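Local coordinates for protein tartrate dehydrogenase/decarboxylase (Pseudomonas putida, PDB 3FLK) that oxidises tartrate with NAD+ in a divalent-metal-dependent reaction, and also converts meso-tartrate to D-glycerate and oxidatively decarboxylates D-malate to pyruvate, at residues A[111-116]-A[262-267]; A[126-131]-A[257-262]; A[300-305]-A[328-333]. The protein carries 1 engineered substitution. All blocks are in the same frame, centred on the assembly; numbering follows the deposited sequence.

Contact 1 of 3, residues A[111-116]-A[262-267]. With NAI (1,4-dihydronicotinamide adenine dinucleotide), chain F; SO4 (sulfate ion), chain J.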
loop_
_atom_site.group_PDB
_atom_site.type_symbol
_atom_site.label_atom_id
_atom_site.label_comp_id
_atom_site.label_asym_id
_atom_site.label_seq_id
_atom_site.Cartn_x
_atom_site.Cartn_y
_atom_site.Cartn_z
ATOM N N ARG A 111 12.552 -11.788 2.948
ATOM C CA ARG A 111 13.427 -12.772 2.313
ATOM C C ARG A 111 12.661 -13.967 1.755
ATOM O O ARG A 111 11.786 -14.522 2.423
ATOM C CB ARG A 111 14.476 -13.257 3.317
ATOM C CG ARG A 111 15.623 -14.080 2.725
ATOM C CD ARG A 111 16.737 -14.244 3.748
ATOM N NE ARG A 111 17.102 -12.956 4.337
ATOM C CZ ARG A 111 17.554 -12.784 5.575
ATOM N NH1 ARG A 111 17.709 -13.819 6.387
ATOM N NH2 ARG A 111 17.843 -11.563 6.005
ATOM N N LEU A 112 12.999 -14.353 0.528
ATOM C CA LEU A 112 12.504 -15.596 -0.055
ATOM C C LEU A 112 13.511 -16.714 0.209
ATOM O O LEU A 112 14.658 -16.648 -0.243
ATOM C CB LEU A 112 12.248 -15.432 -1.558
ATOM C CG LEU A 112 11.907 -16.656 -2.420
ATOM C CD1 LEU A 112 10.535 -17.243 -2.084
ATOM C CD2 LEU A 112 11.978 -16.283 -3.891
ATOM N N PHE A 113 13.076 -17.724 0.958
ATOM C CA PHE A 113 13.913 -18.880 1.279
ATOM C C PHE A 113 13.767 -19.979 0.223
ATOM O O PHE A 113 12.711 -20.094 -0.404
ATOM C CB PHE A 113 13.550 -19.440 2.660
ATOM C CG PHE A 113 13.892 -18.526 3.803
ATOM C CD1 PHE A 113 15.176 -18.512 4.342
ATOM C CD2 PHE A 113 12.929 -17.689 4.354
ATOM C CE1 PHE A 113 15.497 -17.670 5.408
ATOM C CE2 PHE A 113 13.240 -16.842 5.419
ATOM C CZ PHE A 113 14.526 -16.835 5.947
ATOM N N PRO A 114 14.832 -20.778 0.006
ATOM C CA PRO A 114 14.716 -21.966 -0.845
ATOM C C PRO A 114 13.665 -22.938 -0.314
ATOM O O PRO A 114 13.608 -23.189 0.892
ATOM C CB PRO A 114 16.111 -22.596 -0.763
ATOM C CG PRO A 114 17.013 -21.474 -0.396
ATOM C CD PRO A 114 16.207 -20.597 0.508
ATOM N N GLY A 115 12.831 -23.459 -1.212
ATOM C CA GLY A 115 11.783 -24.410 -0.843
ATOM C C GLY A 115 10.420 -23.792 -0.583
ATOM O O GLY A 115 9.453 -24.509 -0.321
ATOM N N VAL A 116 10.343 -22.464 -0.641
ATOM C CA VAL A 116 9.073 -21.750 -0.495
ATOM C C VAL A 116 8.419 -21.600 -1.870
ATOM O O VAL A 116 9.089 -21.224 -2.833
ATOM C CB VAL A 116 9.263 -20.336 0.131
ATOM C CG1 VAL A 116 7.918 -19.680 0.426
ATOM C CG2 VAL A 116 10.084 -20.408 1.403
ATOM N N ILE A 262 2.906 -14.192 5.029
ATOM C CA ILE A 262 3.183 -13.227 6.095
ATOM C C ILE A 262 3.637 -13.931 7.380
ATOM O O ILE A 262 4.058 -13.283 8.339
ATOM C CB ILE A 262 1.983 -12.247 6.367
ATOM C CG1 ILE A 262 0.909 -12.863 7.288
ATOM C CG2 ILE A 262 1.406 -11.681 5.055
ATOM C CD1 ILE A 262 0.129 -14.034 6.719
ATOM N N GLY A 263 3.576 -15.262 7.374
ATOM C CA GLY A 263 3.829 -16.064 8.571
ATOM C C GLY A 263 5.269 -16.165 9.049
ATOM O O GLY A 263 5.516 -16.675 10.142
ATOM N N ILE A 264 6.219 -15.683 8.246
ATOM C CA ILE A 264 7.641 -15.766 8.609
ATOM C C ILE A 264 8.291 -14.419 8.963
ATOM O O ILE A 264 9.393 -14.386 9.516
ATOM C CB ILE A 264 8.488 -16.481 7.510
ATOM C CG1 ILE A 264 8.559 -15.641 6.231
ATOM C CG2 ILE A 264 7.950 -17.895 7.234
ATOM C CD1 ILE A 264 9.681 -16.039 5.285
ATOM N N ALA A 265 7.598 -13.323 8.664
ATOM C CA ALA A 265 8.169 -11.978 8.760
ATOM C C ALA A 265 8.316 -11.472 10.201
ATOM O O ALA A 265 7.316 -11.272 10.897
ATOM C CB ALA A 265 7.349 -10.998 7.930
ATOM N N PRO A 266 9.568 -11.267 10.651
ATOM C CA PRO A 266 9.828 -10.778 11.996
ATOM C C PRO A 266 9.935 -9.253 12.054
ATOM O O PRO A 266 10.036 -8.595 11.014
ATOM C CB PRO A 266 11.189 -11.393 12.304
ATOM C CG PRO A 266 11.896 -11.342 10.996
ATOM C CD PRO A 266 10.828 -11.507 9.922
ATOM N N SER A 267 9.928 -8.703 13.264
ATOM C CA SER A 267 10.152 -7.273 13.442
ATOM C C SER A 267 10.890 -6.946 14.735
ATOM O O SER A 267 10.626 -7.535 15.792
ATOM C CB SER A 267 8.844 -6.490 13.355
ATOM O OG SER A 267 8.144 -6.513 14.577
HETATM P PA NAI F . -3.400 -10.588 10.994
HETATM O O1A NAI F . -1.949 -10.468 10.720
HETATM O O2A NAI F . -3.671 -11.020 12.377
HETATM O O5B NAI F . -4.038 -11.649 9.980
HETATM C C5B NAI F . -4.117 -11.426 8.590
HETATM C C4B NAI F . -4.234 -12.755 7.851
HETATM O O4B NAI F . -2.990 -13.428 7.877
HETATM C C3B NAI F . -5.262 -13.679 8.489
HETATM O O3B NAI F . -5.976 -14.326 7.464
HETATM C C2B NAI F . -4.423 -14.669 9.274
HETATM O O2B NAI F . -5.018 -15.945 9.335
HETATM C C1B NAI F . -3.101 -14.685 8.525
HETATM N N9A NAI F . -1.969 -14.894 9.444
HETATM C C8A NAI F . -1.428 -13.980 10.313
HETATM N N7A NAI F . -0.407 -14.573 10.969
HETATM C C5A NAI F . -0.286 -15.843 10.537
HETATM C C6A NAI F . 0.586 -16.873 10.876
HETATM N N6A NAI F . 1.537 -16.680 11.786
HETATM N N1A NAI F . 0.461 -18.096 10.247
HETATM C C2A NAI F . -0.515 -18.300 9.296
HETATM N N3A NAI F . -1.371 -17.266 8.965
HETATM C C4A NAI F . -1.264 -16.062 9.577
HETATM O O3 NAI F . -4.059 -9.150 10.648
HETATM P PN NAI F . -5.619 -8.739 10.653
HETATM O O1N NAI F . -6.480 -9.905 10.364
HETATM O O2N NAI F . -5.729 -7.562 9.759
HETATM O O5D NAI F . -5.864 -8.244 12.156
HETATM C C5D NAI F . -6.254 -9.127 13.188
HETATM C C4D NAI F . -6.051 -8.463 14.549
HETATM O O4D NAI F . -4.669 -8.329 14.821
HETATM C C3D NAI F . -6.640 -7.061 14.637
HETATM O O3D NAI F . -7.199 -6.919 15.920
HETATM C C2D NAI F . -5.442 -6.140 14.490
HETATM O O2D NAI F . -5.621 -4.914 15.159
HETATM C C1D NAI F . -4.343 -6.981 15.123
HETATM N N1N NAI F . -2.969 -6.689 14.668
HETATM C C2N NAI F . -2.016 -6.516 15.632
HETATM C C3N NAI F . -0.694 -6.264 15.284
HETATM C C7N NAI F . 0.367 -6.348 16.345
HETATM O O7N NAI F . 0.019 -6.770 17.646
HETATM N N7N NAI F . 1.621 -6.021 16.039
HETATM C C4N NAI F . -0.349 -6.192 13.934
HETATM C C5N NAI F . -1.325 -6.375 12.954
HETATM C C6N NAI F . -2.643 -6.628 13.334
HETATM S S SO4 J . 18.741 -11.857 9.662
HETATM O O1 SO4 J . 17.926 -10.881 8.944
HETATM O O2 SO4 J . 20.009 -11.244 10.048
HETATM O O3 SO4 J . 18.042 -12.306 10.861
HETATM O O4 SO4 J . 19.006 -12.998 8.787
#
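The loop that forms part of the NADH pocket at the adenosine end rests on F113 through I264. Only one methyl of I264 does the touching: CD1 comes to the edge of the F113 ring, in its plane, 3.7 Å from CE2, and the two side chains run past each other in opposite senses. CG1 of I264 sits between the backbone N and the carbonyl carbon (chi1 68°), and an extended chi2 carries CD1 toward the ring. The same methyl lies 3.9 Å from R111 O. A broad apolar ring suits this buried place: F113 gives its edge to I264 while the rest packs against W303 of helix 299-313 and I334 of helix 317-336. In this isocitrate/isopropylmalate dehydrogenase fold, 262-267 leads from helix 245-258 into strand 266-270, and I262 and G263 meet the dinucleotide: I262 CD1 lies 3.4 Å from NAI O4B, and G263 CA is 4.0 Å from NAI N6A. In segment 111-116, F113 to V116 make a type II turn, closed by a weak V116 N to F113 O bond; P114 fits its second position, and at G115 a side chain would collide with the carbonyl O of P114. R111 reaches past the apolar contact, bent at chi3 (-50°), to a sulfate probably taken from the crystallisation liquor. The sulfur is in the guanidinium plane at its edge; R111 NH1 binds SO4 O4 at 2.8 Å, nearly straight at 162°, and NH2 binds SO4 O1 at 3.0 Å, with a weak second bond to O4. W303 NE1 and H323 NE2 also bond the sulfate.

Contact 2 of 3, residues A[126-131]-A[257-262]. With NAI (1,4-dihydronicotinamide adenine dinucleotide), chain F.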
loop_
_atom_site.group_PDB
_atom_site.type_symbol
_atom_site.label_atom_id
_atom_site.label_comp_id
_atom_site.label_asym_id
_atom_site.label_seq_id
_atom_site.Cartn_x
_atom_site.Cartn_y
_atom_site.Cartn_z
ATOM N N GLY A 126 17.175 -15.025 -4.074
ATOM C CA GLY A 126 18.097 -13.922 -4.321
ATOM C C GLY A 126 17.379 -12.686 -4.831
ATOM O O GLY A 126 17.820 -11.562 -4.584
ATOM N N ASP A 127 16.270 -12.899 -5.540
ATOM C CA ASP A 127 15.454 -11.807 -6.081
ATOM C C ASP A 127 14.697 -11.029 -5.005
ATOM O O ASP A 127 14.380 -9.857 -5.194
ATOM C CB ASP A 127 14.465 -12.332 -7.129
ATOM C CG ASP A 127 15.145 -12.789 -8.415
ATOM O OD1 ASP A 127 16.391 -12.704 -8.514
ATOM O OD2 ASP A 127 14.424 -13.235 -9.335
ATOM N N ILE A 128 14.387 -11.685 -3.891
ATOM C CA ILE A 128 13.683 -11.024 -2.791
ATOM C C ILE A 128 14.521 -11.105 -1.517
ATOM O O ILE A 128 14.472 -12.096 -0.788
ATOM C CB ILE A 128 12.253 -11.598 -2.567
ATOM C CG1 ILE A 128 11.455 -11.617 -3.879
ATOM C CG2 ILE A 128 11.508 -10.787 -1.503
ATOM C CD1 ILE A 128 10.159 -12.424 -3.828
ATOM N N ASP A 129 15.308 -10.059 -1.274
ATOM C CA ASP A 129 16.158 -9.979 -0.091
ATOM C C ASP A 129 16.409 -8.517 0.258
ATOM O O ASP A 129 17.375 -7.906 -0.208
ATOM C CB ASP A 129 17.482 -10.722 -0.316
ATOM C CG ASP A 129 18.156 -11.147 0.988
ATOM O OD1 ASP A 129 17.798 -10.629 2.071
ATOM O OD2 ASP A 129 19.058 -12.014 0.924
ATOM N N PHE A 130 15.519 -7.954 1.069
ATOM C CA PHE A 130 15.650 -6.562 1.485
ATOM C C PHE A 130 15.158 -6.319 2.910
ATOM O O PHE A 130 14.631 -7.227 3.560
ATOM C CB PHE A 130 14.994 -5.605 0.467
ATOM C CG PHE A 130 13.516 -5.819 0.269
ATOM C CD1 PHE A 130 12.588 -5.176 1.085
ATOM C CD2 PHE A 130 13.050 -6.634 -0.760
ATOM C CE1 PHE A 130 11.222 -5.359 0.895
ATOM C CE2 PHE A 130 11.684 -6.824 -0.963
ATOM C CZ PHE A 130 10.767 -6.185 -0.130
ATOM N N VAL A 131 15.356 -5.096 3.395
ATOM C CA VAL A 131 14.947 -4.729 4.741
ATOM C C VAL A 131 14.129 -3.433 4.732
ATOM O O VAL A 131 14.529 -2.429 4.133
ATOM C CB VAL A 131 16.164 -4.661 5.719
ATOM C CG1 VAL A 131 17.225 -3.674 5.233
ATOM C CG2 VAL A 131 15.722 -4.328 7.142
ATOM N N ALA A 257 4.476 -11.184 1.566
ATOM C CA ALA A 257 3.458 -11.808 0.714
ATOM C C ALA A 257 4.026 -12.196 -0.653
ATOM O O ALA A 257 3.724 -13.273 -1.168
ATOM C CB ALA A 257 2.253 -10.898 0.550
ATOM N N CYS A 258 4.846 -11.317 -1.229
ATOM C CA CYS A 258 5.539 -11.607 -2.489
ATOM C C CYS A 258 6.469 -12.811 -2.337
ATOM O O CYS A 258 6.637 -13.600 -3.271
ATOM C CB CYS A 258 6.330 -10.384 -2.962
ATOM S SG CYS A 258 5.300 -8.980 -3.436
ATOM N N ALA A 259 7.052 -12.945 -1.149
ATOM C CA ALA A 259 7.918 -14.072 -0.811
ATOM C C ALA A 259 7.133 -15.328 -0.408
ATOM O O ALA A 259 7.729 -16.375 -0.143
ATOM C CB ALA A 259 8.905 -13.670 0.282
ATOM N N GLY A 260 5.804 -15.221 -0.354
ATOM C CA GLY A 260 4.945 -16.397 -0.216
ATOM C C GLY A 260 3.990 -16.451 0.965
ATOM O O GLY A 260 2.980 -17.153 0.906
ATOM N N THR A 261 4.306 -15.725 2.038
ATOM C CA THR A 261 3.509 -15.769 3.274
ATOM C C THR A 261 3.885 -14.661 4.260
ATOM O O THR A 261 5.043 -14.247 4.329
ATOM C CB THR A 261 3.622 -17.155 3.986
ATOM O OG1 THR A 261 2.841 -17.152 5.187
ATOM C CG2 THR A 261 5.074 -17.497 4.321
ATOM N N ILE A 262 2.906 -14.192 5.029
ATOM C CA ILE A 262 3.183 -13.227 6.095
ATOM C C ILE A 262 3.637 -13.931 7.380
ATOM O O ILE A 262 4.058 -13.283 8.339
ATOM C CB ILE A 262 1.983 -12.247 6.367
ATOM C CG1 ILE A 262 0.909 -12.863 7.288
ATOM C CG2 ILE A 262 1.406 -11.681 5.055
ATOM C CD1 ILE A 262 0.129 -14.034 6.719
HETATM P PA NAI F . -3.400 -10.588 10.994
HETATM O O1A NAI F . -1.949 -10.468 10.720
HETATM O O2A NAI F . -3.671 -11.020 12.377
HETATM O O5B NAI F . -4.038 -11.649 9.980
HETATM C C5B NAI F . -4.117 -11.426 8.590
HETATM C C4B NAI F . -4.234 -12.755 7.851
HETATM O O4B NAI F . -2.990 -13.428 7.877
HETATM C C3B NAI F . -5.262 -13.679 8.489
HETATM O O3B NAI F . -5.976 -14.326 7.464
HETATM C C2B NAI F . -4.423 -14.669 9.274
HETATM O O2B NAI F . -5.018 -15.945 9.335
HETATM C C1B NAI F . -3.101 -14.685 8.525
HETATM N N9A NAI F . -1.969 -14.894 9.444
HETATM C C8A NAI F . -1.428 -13.980 10.313
HETATM N N7A NAI F . -0.407 -14.573 10.969
HETATM C C5A NAI F . -0.286 -15.843 10.537
HETATM C C6A NAI F . 0.586 -16.873 10.876
HETATM N N6A NAI F . 1.537 -16.680 11.786
HETATM N N1A NAI F . 0.461 -18.096 10.247
HETATM C C2A NAI F . -0.515 -18.300 9.296
HETATM N N3A NAI F . -1.371 -17.266 8.965
HETATM C C4A NAI F . -1.264 -16.062 9.577
HETATM O O3 NAI F . -4.059 -9.150 10.648
HETATM P PN NAI F . -5.619 -8.739 10.653
HETATM O O1N NAI F . -6.480 -9.905 10.364
HETATM O O2N NAI F . -5.729 -7.562 9.759
HETATM O O5D NAI F . -5.864 -8.244 12.156
HETATM C C5D NAI F . -6.254 -9.127 13.188
HETATM C C4D NAI F . -6.051 -8.463 14.549
HETATM O O4D NAI F . -4.669 -8.329 14.821
HETATM C C3D NAI F . -6.640 -7.061 14.637
HETATM O O3D NAI F . -7.199 -6.919 15.920
HETATM C C2D NAI F . -5.442 -6.140 14.490
HETATM O O2D NAI F . -5.621 -4.914 15.159
HETATM C C1D NAI F . -4.343 -6.981 15.123
HETATM N N1N NAI F . -2.969 -6.689 14.668
HETATM C C2N NAI F . -2.016 -6.516 15.632
HETATM C C3N NAI F . -0.694 -6.264 15.284
HETATM C C7N NAI F . 0.367 -6.348 16.345
HETATM O O7N NAI F . 0.019 -6.770 17.646
HETATM N N7N NAI F . 1.621 -6.021 16.039
HETATM C C4N NAI F . -0.349 -6.192 13.934
HETATM C C5N NAI F . -1.325 -6.375 12.954
HETATM C C6N NAI F . -2.643 -6.628 13.334
#
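I128 lays its branched side chain against the last turn of helix 245-258, touching C258 and A259. Its CD1 meets the backbone there, 3.8 Å from C258 O and 4.1 Å from A259 CA, while CG2 faces the methyl of A259 at 4.3 Å from CB. The two branches divide the work because CG1 is anti to the carbonyl carbon (chi1 -52°) and chi2 is extended, sending CD1 outward to the helix end. Small residues suit the helical side: the A259 methyl and the CB of C258 let the bulkier isoleucine approach the main chain. No hydrogen bond crosses the contact. The helix itself ends in a Schellman motif, with G260 at positive phi (123°) and G260 N bonded to A257 O at 3.0 Å; a side chain at G260 would strike the carbonyl O of A259. Further up this helix are D249, which lines the oxalate pocket, and D253, both metal ligands by similarity; within the helix, A257 packs on A229 of the second subunit. Beyond the motif, T261 OG1 is tied to D342 and to the backbone N of G263. On the other side, I128 is placed by backbone bonding to L112, and strand 129-135 continues from it into the central sheet, with backbone hydrogen bonds from F130 to V110 and from V131 to D239 and V241.

Contact 3 of 3, residues A[300-305]-A[328-333]. With SO4 (sulfate ion), chain J.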
loop_
_atom_site.group_PDB
_atom_site.type_symbol
_atom_site.label_atom_id
_atom_site.label_comp_id
_atom_site.label_asym_id
_atom_site.label_seq_id
_atom_site.Cartn_x
_atom_site.Cartn_y
_atom_site.Cartn_z
ATOM N N ALA A 300 7.826 -16.541 12.225
ATOM C CA ALA A 300 7.923 -15.098 12.471
ATOM C C ALA A 300 8.314 -14.803 13.917
ATOM O O ALA A 300 9.211 -13.997 14.172
ATOM C CB ALA A 300 6.615 -14.401 12.113
HETATM N N MSE A 301 7.642 -15.475 14.850
HETATM C CA MSE A 301 7.937 -15.372 16.277
HETATM C C MSE A 301 9.370 -15.816 16.586
HETATM O O MSE A 301 10.088 -15.135 17.319
HETATM C CB MSE A 301 6.941 -16.215 17.080
HETATM C CG MSE A 301 6.999 -16.020 18.588
HETATM SE SE MSE A 301 6.115 -14.374 19.156
HETATM C CE MSE A 301 7.668 -13.233 19.381
ATOM N N ILE A 302 9.773 -16.950 16.014
ATOM C CA ILE A 302 11.096 -17.536 16.259
ATOM C C ILE A 302 12.220 -16.652 15.702
ATOM O O ILE A 302 13.198 -16.373 16.396
ATOM C CB ILE A 302 11.184 -18.986 15.705
ATOM C CG1 ILE A 302 10.268 -19.912 16.519
ATOM C CG2 ILE A 302 12.622 -19.506 15.748
ATOM C CD1 ILE A 302 9.800 -21.157 15.773
ATOM N N TRP A 303 12.064 -16.213 14.457
ATOM C CA TRP A 303 13.014 -15.306 13.813
ATOM C C TRP A 303 13.147 -14.000 14.612
ATOM O O TRP A 303 14.256 -13.502 14.802
ATOM C CB TRP A 303 12.579 -15.036 12.368
ATOM C CG TRP A 303 13.590 -14.339 11.476
ATOM C CD1 TRP A 303 14.750 -13.711 11.852
ATOM C CD2 TRP A 303 13.491 -14.171 10.057
ATOM N NE1 TRP A 303 15.383 -13.182 10.753
ATOM C CE2 TRP A 303 14.630 -13.445 9.639
ATOM C CE3 TRP A 303 12.550 -14.564 9.096
ATOM C CZ2 TRP A 303 14.851 -13.104 8.299
ATOM C CZ3 TRP A 303 12.770 -14.225 7.765
ATOM C CH2 TRP A 303 13.914 -13.503 7.381
ATOM N N SER A 304 12.024 -13.466 15.094
ATOM C CA SER A 304 12.034 -12.298 15.993
ATOM C C SER A 304 12.915 -12.530 17.218
ATOM O O SER A 304 13.603 -11.616 17.677
ATOM C CB SER A 304 10.620 -11.937 16.453
ATOM O OG SER A 304 9.851 -11.438 15.379
ATOM N N GLY A 305 12.881 -13.757 17.737
ATOM C CA GLY A 305 13.717 -14.160 18.864
ATOM C C GLY A 305 15.192 -14.137 18.523
ATOM O O GLY A 305 16.010 -13.693 19.329
ATOM N N ASN A 328 19.785 -20.719 10.478
ATOM C CA ASN A 328 20.165 -21.981 9.845
ATOM C C ASN A 328 19.072 -23.035 10.030
ATOM O O ASN A 328 18.668 -23.689 9.069
ATOM C CB ASN A 328 21.503 -22.477 10.418
ATOM C CG ASN A 328 22.159 -23.561 9.564
ATOM O OD1 ASN A 328 21.538 -24.149 8.680
ATOM N ND2 ASN A 328 23.431 -23.832 9.840
ATOM N N ALA A 329 18.587 -23.170 11.263
ATOM C CA ALA A 329 17.528 -24.126 11.596
ATOM C C ALA A 329 16.218 -23.809 10.867
ATOM O O ALA A 329 15.553 -24.713 10.362
ATOM C CB ALA A 329 17.310 -24.172 13.106
ATOM N N ILE A 330 15.862 -22.526 10.816
ATOM C CA ILE A 330 14.682 -22.063 10.081
ATOM C C ILE A 330 14.790 -22.413 8.591
ATOM O O ILE A 330 13.856 -22.981 8.021
ATOM C CB ILE A 330 14.433 -20.536 10.289
ATOM C CG1 ILE A 330 13.896 -20.272 11.700
ATOM C CG2 ILE A 330 13.453 -19.993 9.247
ATOM C CD1 ILE A 330 14.051 -18.832 12.181
ATOM N N GLU A 331 15.934 -22.091 7.983
ATOM C CA GLU A 331 16.205 -22.393 6.571
ATOM C C GLU A 331 16.048 -23.880 6.251
ATOM O O GLU A 331 15.418 -24.242 5.256
ATOM C CB GLU A 331 17.620 -21.944 6.181
ATOM C CG GLU A 331 17.809 -20.439 6.034
ATOM C CD GLU A 331 19.275 -20.012 6.099
ATOM O OE1 GLU A 331 20.171 -20.852 5.849
ATOM O OE2 GLU A 331 19.533 -18.828 6.408
ATOM N N ARG A 332 16.624 -24.729 7.100
ATOM C CA ARG A 332 16.608 -26.183 6.892
ATOM C C ARG A 332 15.200 -26.771 6.956
ATOM O O ARG A 332 14.820 -27.590 6.118
ATOM C CB ARG A 332 17.531 -26.879 7.899
ATOM C CG ARG A 332 19.014 -26.688 7.604
ATOM C CD ARG A 332 19.879 -27.180 8.749
ATOM N NE ARG A 332 21.303 -27.106 8.428
ATOM C CZ ARG A 332 22.053 -28.149 8.079
ATOM N NH1 ARG A 332 21.526 -29.366 8.007
ATOM N NH2 ARG A 332 23.339 -27.975 7.806
ATOM N N VAL A 333 14.432 -26.333 7.949
ATOM C CA VAL A 333 13.057 -26.782 8.149
ATOM C C VAL A 333 12.157 -26.402 6.961
ATOM O O VAL A 333 11.342 -27.213 6.505
ATOM C CB VAL A 333 12.515 -26.260 9.508
ATOM C CG1 VAL A 333 11.011 -26.101 9.500
ATOM C CG2 VAL A 333 12.963 -27.180 10.642
HETATM S S SO4 J . 18.741 -11.857 9.662
HETATM O O1 SO4 J . 17.926 -10.881 8.944
HETATM O O2 SO4 J . 20.009 -11.244 10.048
HETATM O O3 SO4 J . 18.042 -12.306 10.861
HETATM O O4 SO4 J . 19.006 -12.998 8.787
#
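Between segments 300-305 and 328-333 the direct contact is apolar, and I330 carries the larger share. Its CD1 comes to rest between two residues of helix 299-313: 3.9 Å from I302 CG2, and 4.1 Å from W303 CB, close to the W303 backbone N as well. I302 and I330 pass alongside one another, pointing contrary ways, each with CG1 anti to its carbonyl carbon. Isoleucine suits both places: the long CG1-CD1 arm of I330 reaches in between I302 and W303 CB, while the branching of I302 lets it face I330 with CG2 and pack in addition on V27 of helix 17-35 and I356 of helix 349-361, where A329 and V333 also lie.

Polar contacts stay outside the junction. W303 swings its indole off the helix with CG opposite the backbone N (chi1 -168°), so that only CB faces I330 while the ring passes over P266. NE1 points at a sulfate, probably from the crystallisation liquor, giving a bond of 2.8 Å to SO4 O3 at 162°, with the sulfur near the ring plane at its edge. Replacing this residue with leucine would probably leave SO4 O3 without its NE1 donor and P266 without the indole that covers it.

Within segment 328-333, R332 NE bonds N328 OD1 at 3.0 Å, one turn back; the oxygen lies in the guanidinium plane, whereas the donor stands 41° above the amide carbonyl plane. Both residues pack against L363 near the end of the chain. On the other helix, the carbonyl of selenomethionine M301 accepts a bond from the hydroxyl of Y74. Cohesion between the two segments thus rests on shape and exclusion of water; the hydrogen bonds run within a helix, to Y74, or to the sulfate, which W303 and H323 share.

All three contacts are buried where they touch, and none has a hydrogen bond across its segments. Contacts 1 and 2 are neighbours that share I262, and in sequence the segments of contact 2 fall between those of contact 1. Both pack the chain leading to the NADH pocket against the connection between strands 105-111 and 129-135, through an aromatic edge in contact 1 and a helix terminus in contact 2. Contact 3 is a helix-to-helix junction that does not touch contact 2, yet a probable backbone hydrogen bond between G263 O and A300 N links it to contact 1. Contacts 1 and 3 also meet at the sulfate, where charged R111 and neutral W303 bind the same anion.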